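Local coordinates for protein esterase (Rhizomucor miehei, PDB 4WY5) that probably acts as a carboxylesterase, hydrolysing carboxylic esters with an alpha/beta hydrolase fold, at residues P81-L86 and D317-Y322. Numbering follows the deposited sequence.
Sequences PVLIFL and DIYAKY
With CG trans to its own carbonyl carbon (chi1 -73°) and the ring turned by a chi2 of -34°, Tyr319 reaches from the C-terminal part of helix 302-319 to a point near the start of strand 80-86, where its ring slides beneath Pro81 and its hydroxyl arrives beside Val82. The CB of Pro81 stands almost exactly over the middle of the aromatic face, 3.6 Å from the Tyr319 ring centroid and only 2° off the normal, a CH-pi contact of nearly ideal placement. All six ring carbons are therefore about equally far from that one atom. Pro81 CG leans over one side of the ring, 3.9 Å from Tyr319 CD2. Beyond the ring, Tyr319 OH donates a weak hydrogen bond of 2.8 Å to the backbone oxygen Val82 O, which lies oblique to the ring. Val82 takes part through this carbonyl, its CB turned away from the helix. Next along the strand, Leu83 CB packs against the hydroxyl, 3.9 Å from Tyr319 OH. Face contact and weak phenol bond together help place the ring. Val112 and Ala154, in the loops leading into the two flanking strands, also touch Tyr319, as does Ala156 of strand 155-160. A single tyrosine thus joins the C-terminal part of the last helix to the start of a strand inside the central sheet, between strands 113-117 and 155-160: helix-on-sheet packing of the alpha/beta hydrolase fold.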
loop_
_atom_site.group_PDB
_atom_site.type_symbol
_atom_site.label_atom_id
_atom_site.label_comp_id
_atom_site.label_asym_id
_atom_site.label_seq_id
_atom_site.Cartn_x
_atom_site.Cartn_y
_atom_site.Cartn_z
ATOM N N PRO A 81 -4.167 -13.124 19.376
ATOM C CA PRO A 81 -2.984 -13.408 18.552
ATOM C C PRO A 81 -1.773 -12.590 19.033
ATOM O O PRO A 81 -1.936 -11.660 19.828
ATOM C CB PRO A 81 -3.424 -13.005 17.139
ATOM C CG PRO A 81 -4.656 -12.141 17.329
ATOM C CD PRO A 81 -5.302 -12.602 18.593
ATOM N N VAL A 82 -0.569 -12.948 18.586
ATOM C CA VAL A 82 0.654 -12.331 19.113
ATOM C C VAL A 82 1.547 -11.741 17.996
ATOM O O VAL A 82 1.642 -12.299 16.887
ATOM C CB VAL A 82 1.459 -13.356 19.983
ATOM C CG1 VAL A 82 1.879 -14.588 19.170
ATOM C CG2 VAL A 82 2.656 -12.701 20.660
ATOM N N LEU A 83 2.135 -10.571 18.278
ATOM C CA LEU A 83 3.035 -9.869 17.354
ATOM C C LEU A 83 4.426 -9.657 17.955
ATOM O O LEU A 83 4.558 -8.990 18.983
ATOM C CB LEU A 83 2.435 -8.507 16.966
ATOM C CG LEU A 83 3.279 -7.552 16.112
ATOM C CD1 LEU A 83 3.596 -8.176 14.743
ATOM C CD2 LEU A 83 2.589 -6.196 15.951
ATOM N N ILE A 84 5.461 -10.206 17.320
ATOM C CA ILE A 84 6.846 -9.990 17.752
ATOM C C ILE A 84 7.368 -8.702 17.120
ATOM O O ILE A 84 7.504 -8.648 15.893
ATOM C CB ILE A 84 7.767 -11.162 17.320
ATOM C CG1 ILE A 84 7.167 -12.509 17.736
ATOM C CG2 ILE A 84 9.163 -10.983 17.887
ATOM C CD1 ILE A 84 7.072 -12.687 19.248
ATOM N N PHE A 85 7.676 -7.671 17.921
ATOM C CA PHE A 85 8.112 -6.395 17.332
ATOM C C PHE A 85 9.595 -6.061 17.592
ATOM O O PHE A 85 10.065 -6.015 18.738
ATOM C CB PHE A 85 7.239 -5.240 17.836
ATOM C CG PHE A 85 7.429 -3.967 17.059
ATOM C CD1 PHE A 85 6.673 -3.715 15.932
ATOM C CD2 PHE A 85 8.397 -3.047 17.428
ATOM C CE1 PHE A 85 6.856 -2.567 15.206
ATOM C CE2 PHE A 85 8.592 -1.892 16.699
ATOM C CZ PHE A 85 7.815 -1.655 15.588
ATOM N N LEU A 86 10.304 -5.787 16.502
ATOM C CA LEU A 86 11.749 -5.559 16.513
ATOM C C LEU A 86 12.062 -4.140 16.051
ATOM O O LEU A 86 11.892 -3.821 14.869
ATOM C CB LEU A 86 12.419 -6.573 15.596
ATOM C CG LEU A 86 11.878 -7.988 15.838
ATOM C CD1 LEU A 86 12.376 -9.008 14.802
ATOM C CD2 LEU A 86 12.247 -8.430 17.258
ATOM N N ASP A 317 -5.920 -10.236 8.241
ATOM C CA ASP A 317 -6.153 -11.202 7.156
ATOM C C ASP A 317 -5.422 -12.531 7.412
ATOM O O ASP A 317 -5.981 -13.612 7.203
ATOM C CB ASP A 317 -5.718 -10.597 5.811
ATOM C CG ASP A 317 -6.011 -11.512 4.620
ATOM O OD1 ASP A 317 -7.082 -11.377 3.982
ATOM O OD2 ASP A 317 -5.145 -12.361 4.306
ATOM N N ILE A 318 -4.163 -12.437 7.835
ATOM C CA ILE A 318 -3.333 -13.609 8.140
ATOM C C ILE A 318 -3.830 -14.384 9.374
ATOM O O ILE A 318 -3.935 -15.618 9.361
ATOM C CB ILE A 318 -1.864 -13.194 8.376
ATOM C CG1 ILE A 318 -1.238 -12.700 7.072
ATOM C CG2 ILE A 318 -1.049 -14.373 8.892
ATOM C CD1 ILE A 318 -1.119 -13.776 5.990
ATOM N N TYR A 319 -4.109 -13.646 10.443
ATOM C CA TYR A 319 -4.539 -14.233 11.708
ATOM C C TYR A 319 -5.876 -14.998 11.573
ATOM O O TYR A 319 -6.100 -16.007 12.244
ATOM C CB TYR A 319 -4.676 -13.140 12.780
ATOM C CG TYR A 319 -3.384 -12.549 13.342
ATOM C CD1 TYR A 319 -2.229 -13.319 13.495
ATOM C CD2 TYR A 319 -3.349 -11.218 13.775
ATOM C CE1 TYR A 319 -1.045 -12.761 14.043
ATOM C CE2 TYR A 319 -2.199 -10.661 14.319
ATOM C CZ TYR A 319 -1.052 -11.430 14.451
ATOM O OH TYR A 319 0.072 -10.855 15.000
ATOM N N ALA A 320 -6.763 -14.518 10.704
ATOM C CA ALA A 320 -8.093 -15.114 10.573
ATOM C C ALA A 320 -8.033 -16.564 10.049
ATOM O O ALA A 320 -8.977 -17.334 10.262
ATOM C CB ALA A 320 -8.973 -14.257 9.679
ATOM N N LYS A 321 -6.935 -16.933 9.374
ATOM C CA LYS A 321 -6.744 -18.312 8.884
ATOM C C LYS A 321 -6.416 -19.312 10.001
ATOM O O LYS A 321 -6.337 -20.513 9.741
ATOM C CB LYS A 321 -5.588 -18.398 7.875
ATOM C CG LYS A 321 -5.511 -17.364 6.769
ATOM C CD LYS A 321 -4.094 -17.418 6.167
ATOM C CE LYS A 321 -4.052 -16.934 4.726
ATOM N NZ LYS A 321 -4.904 -17.770 3.824
ATOM N N TYR A 322 -6.238 -18.822 11.230
ATOM C CA TYR A 322 -5.742 -19.652 12.330
ATOM C C TYR A 322 -6.652 -19.582 13.539
ATOM O O TYR A 322 -6.226 -19.886 14.651
ATOM C CB TYR A 322 -4.318 -19.230 12.740
ATOM C CG TYR A 322 -3.310 -19.506 11.661
ATOM C CD1 TYR A 322 -2.919 -20.806 11.367
ATOM C CD2 TYR A 322 -2.790 -18.471 10.894
ATOM C CE1 TYR A 322 -2.011 -21.069 10.348
ATOM C CE2 TYR A 322 -1.885 -18.721 9.866
ATOM C CZ TYR A 322 -1.500 -20.022 9.599
ATOM O OH TYR A 322 -0.604 -20.279 8.589
#